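Local coordinates for conserved hypothetical protein (Bacteroides thetaiotaomicron, PDB 2FB0) that is of unknown function but belongs to the antibiotic biosynthesis monooxygenase family, with a dimeric alpha/beta-barrel fold, and is possibly an oxidoreductase, at residues R6-V11 with V52-E57; K26-C31 with Q76-I81; G37-D42 with C56-N61. All coordinates share one frame; numbering follows the deposited sequence.

Contact 1: residues R6-V11 with V52-E57; sequences RLNVFV and VFMICE
Val9 and Ile55 meet midway along the antiparallel pairing of the two inner strands of a four-stranded sheet, the ferredoxin-like sheet of the dimeric alpha/beta-barrel clan. Leu7 with Glu57, Val9 with Ile55 and Val11 with Phe53 are hydrogen-bonded pairs, each closed by two backbone bonds; Ile55 N to Val9 O, at 2.7 Å, is the shortest. Asn8 with Cys56 and Phe10 with Met54 are the non-hydrogen-bonded pairs between them. On the face bearing Val9, Val11 rests on one side of the Phe53 ring in a CH-pi contact, its CB 3.7 Å from the ring centroid and offset toward the rim. Val11 CG1 presses closer, 3.4 Å from Phe53 CE1. A chi1 of 74° puts Phe53 CG between its own backbone N and carbonyl carbon, and the ring runs alongside Val11 with one face toward its CB. Farther along this face the Glu57 carboxylate reaches both apolar neighbours, OE1 at 3.3 Å from Leu7 CD1 and OE2 at 3.6 Å from Val9 CG2; its hydrogen-bond partner is Trp59. On the other face Met54, a selenomethionine here, lies alongside Phe10 in an oblique Met-aromatic contact, Met54 SE 3.8 Å from Phe10 CE1. Arg6 folds back, bent at chi2 and chi3, and its NE makes a weak bond of 3.1 Å to Glu57 O, which Leu7 N also grips. The Arg6 guanidinium is salt-bridged to Glu90 of the second subunit, and Asn8 bonds to Asn8 of that subunit, so this face belongs to the dimer interface. Strand 86-93 flanks 6-11, strand 38-46 flanks 52-57, and helix 18-32 packs on Phe53 through Ala21, Ile22 and Ala25.

Contact 2: residues K26-C31 with Q76-I81; sequences KELTAC and QYVGII
Tyr77 and Glu27 cross at about a right angle, with the first carbon of the glutamate side chain over one face of the phenol ring. Glu27 CB makes a CH-pi contact, 3.9 Å from the ring centroid and displaced toward the rim. The chain then leaves over the CE2 rim, and its carboxylate lies outside the ring; two conformers are modelled, so the exact place of that end is doubtful. The backbone N of Leu28 sits over the same face, while Gln76 CD, from the tyrosine's own helix, lies over the opposite face, toward the rim. Helices 18-32 and 72-84 pack on one side of the sheet in the ferredoxin-like fold, and the axes of segments 26-31 and 76-81 approach to 9.6 Å at 161°, nearly antiparallel. Leu28 and Tyr77 slide past each other in opposite directions, Leu28 CB to Tyr77 CB at 3.7 Å. Leu28 CG is anti to its backbone N (chi1 -179°). Its CD2 meets Val78 CG2 at 3.8 Å. Cys31, one turn on, brings SG obliquely to the other ortho-to-hydroxyl carbon, 4.0 Å from Tyr77 CE1. His73, a turn before Tyr77, also touches both Leu28 and Cys31, and Met87 of strand 86-93 packs against Val78.

Contact 3: residues G37-D42 with C56-N61; sequences GCIAYD and CETWQN. With ACT (acetate ion), chain B.
Thr58 faces two residues at once, Ile39 and Ala40, in a classic beta bulge of the hairpin 38-46/52-59. Its carbonyl oxygen accepts both backbone N-H groups, from Ile39 N at 2.8 Å and Ala40 N at 3.2 Å, and the register shifts by one residue. The bulge turns Ile39 toward the partner strand: its CG2 touches Thr58 CG2, and Ile39 CD1 reaches Gln60 CA at 3.5 Å. Thr58 OG1 is bonded to Arg6. On the opposite face of the sheet Trp59 lies against Cys38, whose SG is over the six-membered ring, 4.3 Å from its centroid. Trp59 NE1 gives a nearly straight bond (171°) of 2.9 Å to the anti lone pair of Glu57 OE1, which helps to hold the carboxylate's rotation, together with its stacking on Tyr41. The two planes are 26° apart, Glu57 CD 3.3 Å from Tyr41 CE1, while Trp59 CZ2 meets the ring's edge. Tyr41 OH donates a bond of 2.8 Å to an acetate ion that His68 also binds. Though the acetate is probably from the crystallisation liquor and its exact orientation is doubtful, the site is consistent with a pocket of polar groups (Tyr41, His68, Glu57) and an apolar wall including Leu28, which could accept a small ligand.

From the N terminus, strand 6-11 comes first and waits until 52-57 for its partner, so contact 1 closes a loop holding helix 18-32 and strand 38-46. Contact 2 opens within that loop, on 26-31, and closes beyond it on 76-81; the two therefore cross, and Val11 CG1 touches Ile81 CG2 where sheet meets helices. Contact 3, a short hairpin closure from 37-42 to 56-61, falls wholly within the span of contact 2 and ends on the same strand as contact 1, sharing Cys56 and Glu57. Contacts 1 and 3 together join three neighbouring strands, and Tyr41 and Asp42, packed against Leu28 and Thr29, tie that sheet to the helical layer.

Contact 1: residues R6-V11 with V52-E57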
ATOM      1  N   ARG A   6       1.958   7.664   8.388  1.00 22.66           N
ATOM      2  CA  ARG A   6       1.727   6.591   7.432  1.00 22.31           C
ATOM      3  C   ARG A   6       3.074   6.118   6.877  1.00 22.18           C
ATOM      4  O   ARG A   6       3.868   6.928   6.392  1.00 22.18           O
ATOM      5  CB  ARG A   6       0.807   7.070   6.294  1.00 21.72           C
ATOM      6  CG  ARG A   6       0.727   6.134   5.063  1.00 20.96           C
ATOM      7  CD  ARG A   6       0.176   4.725   5.382  1.00 20.16           C
ATOM      8  NE  ARG A   6      -1.002   4.771   6.255  1.00 20.76           N
ATOM      9  CZ  ARG A   6      -2.231   5.077   5.833  1.00 22.22           C
ATOM     10  NH1 ARG A   6      -2.455   5.329   4.540  1.00 20.03           N
ATOM     11  NH2 ARG A   6      -3.250   5.101   6.699  1.00 21.58           N
ATOM     12  N   LEU A   7       3.326   4.811   6.953  1.00 22.05           N
ATOM     13  CA  LEU A   7       4.479   4.214   6.262  1.00 22.02           C
ATOM     14  C   LEU A   7       4.018   3.347   5.108  1.00 21.65           C
ATOM     15  O   LEU A   7       3.053   2.590   5.240  1.00 21.62           O
ATOM     16  CB  LEU A   7       5.355   3.378   7.210  1.00 22.00           C
ATOM     17  CG  LEU A   7       5.891   3.998   8.511  1.00 22.77           C
ATOM     18  CD1 LEU A   7       6.841   3.026   9.193  1.00 23.43           C
ATOM     19  CD2 LEU A   7       6.618   5.287   8.228  1.00 23.31           C
ATOM     20  N   ASN A   8       4.699   3.495   3.975  1.00 20.77           N
ATOM     21  CA  ASN A   8       4.614   2.574   2.858  1.00 21.00           C
ATOM     22  C   ASN A   8       6.000   1.952   2.672  1.00 21.27           C
ATOM     23  O   ASN A   8       6.954   2.644   2.303  1.00 20.33           O
ATOM     24  CB  ASN A   8       4.215   3.295   1.565  1.00 20.17           C
ATOM     25  CG  ASN A   8       2.780   3.870   1.593  1.00 21.25           C
ATOM     26  OD1 ASN A   8       1.962   3.560   2.481  1.00 22.68           O
ATOM     27  ND2 ASN A   8       2.484   4.713   0.620  1.00 16.58           N
ATOM     28  N   VAL A   9       6.104   0.652   2.924  1.00 21.70           N
ATOM     29  CA  VAL A   9       7.392  -0.038   2.877  1.00 22.13           C
ATOM     30  C   VAL A   9       7.346  -1.031   1.728  1.00 22.16           C
ATOM     31  O   VAL A   9       6.627  -2.027   1.788  1.00 21.90           O
ATOM     32  CB  VAL A   9       7.709  -0.742   4.215  1.00 22.72           C
ATOM     33  CG1 VAL A   9       9.087  -1.428   4.154  1.00 22.11           C
ATOM     34  CG2 VAL A   9       7.676   0.266   5.390  1.00 21.25           C
ATOM     35  N   PHE A  10       8.070  -0.715   0.660  1.00 22.02           N
ATOM     36  CA  PHE A  10       8.066  -1.529  -0.552  1.00 23.44           C
ATOM     37  C   PHE A  10       9.177  -2.552  -0.469  1.00 23.70           C
ATOM     38  O   PHE A  10      10.281  -2.236  -0.037  1.00 24.13           O
ATOM     39  CB  PHE A  10       8.204  -0.647  -1.791  1.00 23.34           C
ATOM     40  CG  PHE A  10       7.125   0.401  -1.890  1.00 24.32           C
ATOM     41  CD1 PHE A  10       5.887   0.087  -2.436  1.00 24.44           C
ATOM     42  CD2 PHE A  10       7.343   1.686  -1.408  1.00 25.29           C
ATOM     43  CE1 PHE A  10       4.879   1.044  -2.509  1.00 26.14           C
ATOM     44  CE2 PHE A  10       6.336   2.662  -1.477  1.00 26.41           C
ATOM     45  CZ  PHE A  10       5.097   2.329  -2.032  1.00 24.68           C
ATOM     46  N   VAL A  11       8.854  -3.785  -0.843  1.00 24.24           N
ATOM     47  CA  VAL A  11       9.782  -4.907  -0.745  1.00 24.36           C
ATOM     48  C   VAL A  11       9.898  -5.582  -2.111  1.00 25.23           C
ATOM     49  O   VAL A  11       8.880  -5.943  -2.732  1.00 24.77           O
ATOM     50  CB  VAL A  11       9.346  -5.948   0.321  1.00 24.15           C
ATOM     51  CG1 VAL A  11      10.401  -7.059   0.475  1.00 23.39           C
ATOM     52  CG2 VAL A  11       9.078  -5.288   1.689  1.00 22.29           C
ATOM     53  N   VAL A  52       7.114  -7.966  -6.130  1.00 25.16           N
ATOM     54  CA  VAL A  52       6.879  -6.783  -5.306  1.00 24.35           C
ATOM     55  C   VAL A  52       5.768  -7.030  -4.285  1.00 23.98           C
ATOM     56  O   VAL A  52       4.694  -7.525  -4.628  1.00 23.46           O
ATOM     57  CB  VAL A  52       6.550  -5.516  -6.152  1.00 24.25           C
ATOM     58  CG1 VAL A  52       6.294  -4.306  -5.232  1.00 24.12           C
ATOM     59  CG2 VAL A  52       7.676  -5.185  -7.133  1.00 23.82           C
ATOM     60  N   PHE A  53       6.041  -6.717  -3.024  1.00 23.55           N
ATOM     61  CA  PHE A  53       4.965  -6.576  -2.040  1.00 23.81           C
ATOM     62  C   PHE A  53       5.230  -5.336  -1.202  1.00 24.44           C
ATOM     63  O   PHE A  53       6.264  -4.699  -1.370  1.00 23.98           O
ATOM     64  CB  PHE A  53       4.706  -7.867  -1.223  1.00 23.44           C
ATOM     65  CG  PHE A  53       5.750  -8.184  -0.167  1.00 23.92           C
ATOM     66  CD1 PHE A  53       6.865  -8.973  -0.478  1.00 23.90           C
ATOM     67  CD2 PHE A  53       5.584  -7.742   1.154  1.00 21.46           C
ATOM     68  CE1 PHE A  53       7.809  -9.299   0.511  1.00 21.87           C
ATOM     69  CE2 PHE A  53       6.514  -8.054   2.145  1.00 23.48           C
ATOM     70  CZ  PHE A  53       7.636  -8.845   1.826  1.00 22.41           C
HETATM   71  N   MSE A  54       4.275  -4.953  -0.357  1.00 24.98           N
HETATM   72  CA  MSE A  54       4.435  -3.754   0.442  1.00 26.91           C
HETATM   73  C   MSE A  54       3.820  -3.916   1.809  1.00 25.61           C
HETATM   74  O   MSE A  54       2.926  -4.743   2.011  1.00 26.35           O
HETATM   75  CB  MSE A  54       3.892  -2.505  -0.276  1.00 26.34           C
HETATM   76  CG  MSE A  54       2.384  -2.486  -0.520  1.00 27.75           C
HETATM   77 SE   MSE A  54       1.794  -0.681  -1.010  0.70 34.71          SE
HETATM   78  CE  MSE A  54       2.294   0.104   0.742  1.00 21.78           C
ATOM     79  N   ILE A  55       4.349  -3.155   2.755  1.00 24.93           N
ATOM     80  CA  ILE A  55       3.813  -3.106   4.100  1.00 24.54           C
ATOM     81  C   ILE A  55       3.259  -1.701   4.274  1.00 24.71           C
ATOM     82  O   ILE A  55       3.955  -0.712   4.032  1.00 24.32           O
ATOM     83  CB  ILE A  55       4.881  -3.414   5.180  1.00 24.90           C
ATOM     84  CG1 ILE A  55       5.551  -4.776   4.917  1.00 24.39           C
ATOM     85  CG2 ILE A  55       4.231  -3.451   6.560  1.00 22.81           C
ATOM     86  CD1 ILE A  55       6.752  -5.077   5.853  1.00 24.70           C
ATOM     87  N   CYS A  56       1.979  -1.628   4.622  1.00 24.54           N
ATOM     88  CA  CYS A  56       1.314  -0.365   4.893  1.00 24.21           C
ATOM     89  C   CYS A  56       1.075  -0.263   6.394  1.00 23.67           C
ATOM     90  O   CYS A  56       0.544  -1.190   7.003  1.00 24.08           O
ATOM     91  CB  CYS A  56      -0.020  -0.298   4.146  1.00 24.49           C
ATOM     92  SG  CYS A  56      -0.706   1.372   4.113  1.00 25.63           S
ATOM     93  N   GLU A  57       1.478   0.851   6.996  1.00 23.00           N
ATOM     94  CA  GLU A  57       1.388   1.001   8.441  1.00 23.00           C
ATOM     95  C   GLU A  57       0.833   2.360   8.776  1.00 22.85           C
ATOM     96  O   GLU A  57       1.081   3.317   8.065  1.00 22.72           O
ATOM     97  CB  GLU A  57       2.772   0.872   9.090  1.00 23.24           C
ATOM     98  CG  GLU A  57       3.575  -0.282   8.531  1.00 23.40           C
ATOM     99  CD  GLU A  57       5.005  -0.323   9.013  1.00 25.10           C
ATOM    100  OE1 GLU A  57       5.307   0.194  10.107  1.00 24.72           O
ATOM    101  OE2 GLU A  57       5.826  -0.906   8.281  1.00 25.00           O
TER

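Contact 2: residues K26-C31 with Q76-I81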
ATOM      1  N   LYS A  26       3.911 -11.042   7.439  1.00 23.88           N
ATOM      2  CA  LYS A  26       2.673 -11.455   8.099  1.00 24.35           C
ATOM      3  C   LYS A  26       2.836 -11.673   9.597  1.00 24.87           C
ATOM      4  O   LYS A  26       1.972 -11.268  10.375  1.00 24.54           O
ATOM      5  CB  LYS A  26       2.098 -12.700   7.433  1.00 24.75           C
ATOM      6  CG  LYS A  26       1.402 -12.407   6.109  1.00 25.55           C
ATOM      7  CD  LYS A  26       1.124 -13.687   5.327  1.00 27.86           C
ATOM      8  CE  LYS A  26       0.095 -14.569   6.006  1.00 29.03           C
ATOM      9  NZ  LYS A  26      -0.122 -15.782   5.152  1.00 31.46           N
ATOM     10  N   GLU A  27       3.944 -12.300   9.993  0.50 25.05           N
ATOM     11  CA  GLU A  27       4.254 -12.500  11.407  0.50 25.57           C
ATOM     12  C   GLU A  27       4.507 -11.166  12.106  0.50 25.06           C
ATOM     13  O   GLU A  27       4.025 -10.943  13.213  0.50 25.33           O
ATOM     14  CB  GLU A  27       5.444 -13.458  11.570  0.50 26.06           C
ATOM     15  CG  GLU A  27       5.270 -14.736  10.764  0.50 27.91           C
ATOM     16  CD  GLU A  27       6.294 -15.801  11.090  0.50 31.26           C
ATOM     17  OE1 GLU A  27       7.455 -15.674  10.653  0.50 32.76           O
ATOM     18  OE2 GLU A  27       5.928 -16.785  11.765  0.50 32.76           O
ATOM     19  N   LEU A  28       5.239 -10.274  11.441  1.00 24.76           N
ATOM     20  CA  LEU A  28       5.512  -8.937  11.959  1.00 24.47           C
ATOM     21  C   LEU A  28       4.199  -8.115  12.058  1.00 23.99           C
ATOM     22  O   LEU A  28       4.016  -7.324  12.981  1.00 23.47           O
ATOM     23  CB  LEU A  28       6.561  -8.208  11.091  1.00 24.47           C
ATOM     24  CG  LEU A  28       6.979  -6.790  11.517  1.00 24.21           C
ATOM     25  CD1 LEU A  28       7.474  -6.742  12.978  1.00 24.76           C
ATOM     26  CD2 LEU A  28       8.020  -6.192  10.564  1.00 24.12           C
ATOM     27  N   THR A  29       3.297  -8.332  11.105  1.00 24.07           N
ATOM     28  CA  THR A  29       1.975  -7.688  11.106  1.00 24.14           C
ATOM     29  C   THR A  29       1.184  -8.068  12.376  1.00 24.12           C
ATOM     30  O   THR A  29       0.716  -7.199  13.092  1.00 23.36           O
ATOM     31  CB  THR A  29       1.177  -8.042   9.819  1.00 24.05           C
ATOM     32  OG1 THR A  29       1.855  -7.518   8.665  1.00 23.70           O
ATOM     33  CG2 THR A  29      -0.266  -7.485   9.875  1.00 23.05           C
ATOM     34  N   ALA A  30       1.078  -9.365  12.661  1.00 24.95           N
ATOM     35  CA  ALA A  30       0.394  -9.827  13.880  1.00 25.86           C
ATOM     36  C   ALA A  30       1.026  -9.259  15.153  1.00 26.71           C
ATOM     37  O   ALA A  30       0.311  -8.863  16.072  1.00 27.07           O
ATOM     38  CB  ALA A  30       0.335 -11.379  13.922  1.00 25.86           C
ATOM     39  N   CYS A  31       2.361  -9.200  15.206  1.00 27.28           N
ATOM     40  CA  CYS A  31       3.068  -8.660  16.372  1.00 28.23           C
ATOM     41  C   CYS A  31       2.837  -7.157  16.559  1.00 27.79           C
ATOM     42  O   CYS A  31       2.560  -6.694  17.668  1.00 27.49           O
ATOM     43  CB  CYS A  31       4.577  -8.906  16.260  1.00 28.72           C
ATOM     44  SG  CYS A  31       5.080 -10.610  16.434  1.00 34.38           S
ATOM     45  N   GLN A  76      13.782  -8.793  14.921  1.00 30.10           N
ATOM     46  CA  GLN A  76      13.728 -10.177  14.458  1.00 30.64           C
ATOM     47  C   GLN A  76      13.192 -10.268  13.021  1.00 29.33           C
ATOM     48  O   GLN A  76      13.878 -10.768  12.126  1.00 28.72           O
ATOM     49  CB  GLN A  76      12.892 -11.017  15.439  1.00 30.56           C
ATOM     50  CG  GLN A  76      12.495 -12.435  14.990  1.00 33.24           C
ATOM     51  CD  GLN A  76      11.582 -13.152  16.009  1.00 34.39           C
ATOM     52  OE1 GLN A  76      11.175 -12.569  17.025  1.00 38.65           O
ATOM     53  NE2 GLN A  76      11.254 -14.417  15.731  1.00 37.86           N
ATOM     54  N   TYR A  77      11.987  -9.748  12.792  1.00 28.08           N
ATOM     55  CA  TYR A  77      11.334  -9.930  11.498  1.00 27.11           C
ATOM     56  C   TYR A  77      11.869  -9.017  10.407  1.00 26.18           C
ATOM     57  O   TYR A  77      11.978  -9.435   9.269  1.00 26.10           O
ATOM     58  CB  TYR A  77       9.794  -9.893  11.629  1.00 27.20           C
ATOM     59  CG  TYR A  77       9.274 -11.089  12.405  1.00 27.65           C
ATOM     60  CD1 TYR A  77       8.717 -10.934  13.674  1.00 26.94           C
ATOM     61  CD2 TYR A  77       9.385 -12.384  11.884  1.00 26.96           C
ATOM     62  CE1 TYR A  77       8.261 -12.034  14.398  1.00 28.18           C
ATOM     63  CE2 TYR A  77       8.936 -13.490  12.600  1.00 26.95           C
ATOM     64  CZ  TYR A  77       8.372 -13.303  13.852  1.00 27.83           C
ATOM     65  OH  TYR A  77       7.924 -14.388  14.570  1.00 29.73           O
ATOM     66  N   VAL A  78      12.244  -7.789  10.750  1.00 25.70           N
ATOM     67  CA  VAL A  78      12.857  -6.919   9.752  1.00 25.79           C
ATOM     68  C   VAL A  78      14.222  -7.475   9.336  1.00 25.44           C
ATOM     69  O   VAL A  78      14.551  -7.488   8.148  1.00 25.04           O
ATOM     70  CB  VAL A  78      12.951  -5.443  10.217  1.00 25.81           C
ATOM     71  CG1 VAL A  78      13.730  -4.614   9.211  1.00 26.88           C
ATOM     72  CG2 VAL A  78      11.548  -4.863  10.367  1.00 26.99           C
ATOM     73  N   GLY A  79      14.988  -7.954  10.317  1.00 24.87           N
ATOM     74  CA  GLY A  79      16.238  -8.660  10.041  1.00 25.14           C
ATOM     75  C   GLY A  79      16.016  -9.771   9.020  1.00 24.21           C
ATOM     76  O   GLY A  79      16.723  -9.845   8.027  1.00 24.43           O
ATOM     77  N   ILE A  80      15.006 -10.603   9.255  1.00 24.16           N
ATOM     78  CA  ILE A  80      14.649 -11.696   8.337  1.00 24.13           C
ATOM     79  C   ILE A  80      14.313 -11.198   6.929  1.00 24.20           C
ATOM     80  O   ILE A  80      14.853 -11.703   5.931  1.00 23.45           O
ATOM     81  CB  ILE A  80      13.512 -12.578   8.897  1.00 23.85           C
ATOM     82  CG1 ILE A  80      14.018 -13.408  10.087  1.00 23.48           C
ATOM     83  CG2 ILE A  80      12.955 -13.520   7.805  1.00 24.55           C
ATOM     84  CD1 ILE A  80      12.914 -13.937  10.995  1.00 22.43           C
ATOM     85  N   ILE A  81      13.435 -10.197   6.842  1.00 24.28           N
ATOM     86  CA  ILE A  81      13.026  -9.677   5.531  1.00 23.92           C
ATOM     87  C   ILE A  81      14.224  -9.084   4.790  1.00 23.93           C
ATOM     88  O   ILE A  81      14.387  -9.311   3.587  1.00 22.98           O
ATOM     89  CB  ILE A  81      11.848  -8.659   5.640  1.00 23.36           C
ATOM     90  CG1 ILE A  81      10.623  -9.335   6.276  1.00 24.06           C
ATOM     91  CG2 ILE A  81      11.491  -8.091   4.277  1.00 23.63           C
ATOM     92  CD1 ILE A  81       9.528  -8.345   6.755  1.00 24.32           C
TER

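Contact 3: residues G37-D42 with C56-N61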
ATOM      1  N   GLY A  37       0.079   1.828  20.166  1.00 31.96           N
ATOM      2  CA  GLY A  37       0.208   2.954  19.239  1.00 29.76           C
ATOM      3  C   GLY A  37       0.161   2.575  17.762  1.00 28.00           C
ATOM      4  O   GLY A  37       0.233   3.441  16.905  1.00 27.76           O
ATOM      5  N   CYS A  38       0.032   1.281  17.468  1.00 26.27           N
ATOM      6  CA  CYS A  38      -0.112   0.831  16.097  1.00 25.67           C
ATOM      7  C   CYS A  38      -1.574   0.956  15.708  1.00 25.43           C
ATOM      8  O   CYS A  38      -2.416   0.222  16.219  1.00 25.49           O
ATOM      9  CB  CYS A  38       0.339  -0.618  15.927  1.00 25.18           C
ATOM     10  SG  CYS A  38       0.224  -1.219  14.209  1.00 25.97           S
ATOM     11  N   ILE A  39      -1.865   1.882  14.806  1.00 24.52           N
ATOM     12  CA  ILE A  39      -3.242   2.110  14.369  1.00 24.01           C
ATOM     13  C   ILE A  39      -3.652   1.107  13.285  1.00 24.07           C
ATOM     14  O   ILE A  39      -4.763   0.546  13.325  1.00 23.89           O
ATOM     15  CB  ILE A  39      -3.443   3.597  13.986  1.00 24.40           C
ATOM     16  CG1 ILE A  39      -3.421   4.420  15.283  1.00 24.38           C
ATOM     17  CG2 ILE A  39      -4.745   3.800  13.190  1.00 23.30           C
ATOM     18  CD1 ILE A  39      -3.351   5.872  15.097  1.00 30.63           C
ATOM     19  N   ALA A  40      -2.734   0.836  12.356  1.00 23.16           N
ATOM     20  CA  ALA A  40      -2.975  -0.124  11.281  1.00 22.34           C
ATOM     21  C   ALA A  40      -1.653  -0.711  10.793  1.00 22.28           C
ATOM     22  O   ALA A  40      -0.605  -0.065  10.872  1.00 21.82           O
ATOM     23  CB  ALA A  40      -3.710   0.545  10.115  1.00 22.23           C
ATOM     24  N   TYR A  41      -1.712  -1.935  10.281  1.00 21.96           N
ATOM     25  CA  TYR A  41      -0.527  -2.597   9.802  1.00 21.97           C
ATOM     26  C   TYR A  41      -0.994  -3.792   9.003  1.00 21.82           C
ATOM     27  O   TYR A  41      -1.760  -4.602   9.506  1.00 21.51           O
ATOM     28  CB  TYR A  41       0.330  -3.044  10.999  1.00 21.91           C
ATOM     29  CG  TYR A  41       1.791  -3.308  10.694  1.00 22.34           C
ATOM     30  CD1 TYR A  41       2.792  -2.531  11.275  1.00 22.56           C
ATOM     31  CD2 TYR A  41       2.171  -4.342   9.830  1.00 22.07           C
ATOM     32  CE1 TYR A  41       4.160  -2.790  11.019  1.00 23.40           C
ATOM     33  CE2 TYR A  41       3.525  -4.605   9.563  1.00 22.80           C
ATOM     34  CZ  TYR A  41       4.505  -3.828  10.156  1.00 23.49           C
ATOM     35  OH  TYR A  41       5.831  -4.084   9.864  1.00 23.31           O
ATOM     36  N   ASP A  42      -0.543  -3.900   7.757  1.00 20.97           N
ATOM     37  CA  ASP A  42      -0.870  -5.072   6.950  1.00 21.08           C
ATOM     38  C   ASP A  42       0.165  -5.285   5.855  1.00 20.82           C
ATOM     39  O   ASP A  42       0.859  -4.355   5.457  1.00 20.76           O
ATOM     40  CB  ASP A  42      -2.289  -4.961   6.342  1.00 21.58           C
ATOM     41  CG  ASP A  42      -2.877  -6.319   5.941  1.00 22.02           C
ATOM     42  OD1 ASP A  42      -2.279  -7.374   6.266  1.00 22.22           O
ATOM     43  OD2 ASP A  42      -3.959  -6.338   5.303  1.00 22.40           O
ATOM     44  N   CYS A  56       1.979  -1.628   4.622  1.00 24.54           N
ATOM     45  CA  CYS A  56       1.314  -0.365   4.893  1.00 24.21           C
ATOM     46  C   CYS A  56       1.075  -0.263   6.394  1.00 23.67           C
ATOM     47  O   CYS A  56       0.544  -1.190   7.003  1.00 24.08           O
ATOM     48  CB  CYS A  56      -0.020  -0.298   4.146  1.00 24.49           C
ATOM     49  SG  CYS A  56      -0.706   1.372   4.113  1.00 25.63           S
ATOM     50  N   GLU A  57       1.478   0.851   6.996  1.00 23.00           N
ATOM     51  CA  GLU A  57       1.388   1.001   8.441  1.00 23.00           C
ATOM     52  C   GLU A  57       0.833   2.360   8.776  1.00 22.85           C
ATOM     53  O   GLU A  57       1.081   3.317   8.065  1.00 22.72           O
ATOM     54  CB  GLU A  57       2.772   0.872   9.090  1.00 23.24           C
ATOM     55  CG  GLU A  57       3.575  -0.282   8.531  1.00 23.40           C
ATOM     56  CD  GLU A  57       5.005  -0.323   9.013  1.00 25.10           C
ATOM     57  OE1 GLU A  57       5.307   0.194  10.107  1.00 24.72           O
ATOM     58  OE2 GLU A  57       5.826  -0.906   8.281  1.00 25.00           O
ATOM     59  N   THR A  58       0.099   2.438   9.884  1.00 22.28           N
ATOM     60  CA  THR A  58      -0.263   3.723  10.457  1.00 21.99           C
ATOM     61  C   THR A  58       0.094   3.719  11.933  1.00 22.67           C
ATOM     62  O   THR A  58      -0.295   2.813  12.678  1.00 22.22           O
ATOM     63  CB  THR A  58      -1.757   4.027  10.280  1.00 21.67           C
ATOM     64  OG1 THR A  58      -2.102   3.840   8.909  1.00 21.26           O
ATOM     65  CG2 THR A  58      -2.089   5.471  10.711  1.00 21.07           C
ATOM     66  N   TRP A  59       0.837   4.744  12.336  1.00 23.62           N
ATOM     67  CA  TRP A  59       1.315   4.890  13.700  1.00 24.38           C
ATOM     68  C   TRP A  59       0.690   6.122  14.314  1.00 25.08           C
ATOM     69  O   TRP A  59       0.515   7.136  13.638  1.00 24.68           O
ATOM     70  CB  TRP A  59       2.854   4.940  13.746  1.00 24.07           C
ATOM     71  CG  TRP A  59       3.384   3.591  13.390  1.00 25.06           C
ATOM     72  CD1 TRP A  59       3.758   3.152  12.148  1.00 24.19           C
ATOM     73  CD2 TRP A  59       3.490   2.467  14.264  1.00 24.37           C
ATOM     74  NE1 TRP A  59       4.112   1.819  12.205  1.00 24.17           N
ATOM     75  CE2 TRP A  59       3.956   1.379  13.493  1.00 24.68           C
ATOM     76  CE3 TRP A  59       3.243   2.275  15.634  1.00 25.32           C
ATOM     77  CZ2 TRP A  59       4.193   0.121  14.047  1.00 24.35           C
ATOM     78  CZ3 TRP A  59       3.477   1.024  16.180  1.00 24.33           C
ATOM     79  CH2 TRP A  59       3.939  -0.038  15.387  1.00 25.03           C
ATOM     80  N   GLN A  60       0.329   6.017  15.592  1.00 26.33           N
ATOM     81  CA  GLN A  60      -0.351   7.116  16.279  1.00 26.98           C
ATOM     82  C   GLN A  60       0.450   8.404  16.264  1.00 27.39           C
ATOM     83  O   GLN A  60      -0.108   9.492  16.120  1.00 27.36           O
ATOM     84  CB  GLN A  60      -0.689   6.743  17.726  1.00 27.30           C
ATOM     85  CG  GLN A  60      -1.650   7.759  18.358  1.00 28.19           C
ATOM     86  CD  GLN A  60      -2.073   7.389  19.758  1.00 31.48           C
ATOM     87  OE1 GLN A  60      -2.289   6.211  20.069  1.00 32.38           O
ATOM     88  NE2 GLN A  60      -2.182   8.396  20.620  1.00 30.06           N
ATOM     89  N   ASN A  61       1.763   8.268  16.430  1.00 28.04           N
ATOM     90  CA  ASN A  61       2.678   9.396  16.438  1.00 28.73           C
ATOM     91  C   ASN A  61       4.118   8.907  16.300  1.00 29.20           C
ATOM     92  O   ASN A  61       4.383   7.688  16.250  1.00 28.11           O
ATOM     93  CB  ASN A  61       2.515  10.226  17.730  1.00 28.99           C
ATOM     94  CG  ASN A  61       2.638   9.384  18.983  1.00 28.95           C
ATOM     95  OD1 ASN A  61       3.668   8.753  19.218  1.00 29.92           O
ATOM     96  ND2 ASN A  61       1.582   9.362  19.797  1.00 29.06           N
TER
HETATM   97  C   ACT B 901       8.142  -1.327  10.189  1.00 36.25           C
HETATM   98  O   ACT B 901       7.615  -2.207  10.915  1.00 35.43           O
HETATM   99  OXT ACT B 901       8.291  -0.178  10.685  1.00 37.71           O
HETATM  100  CH3 ACT B 901       8.600  -1.626   8.804  1.00 36.02           C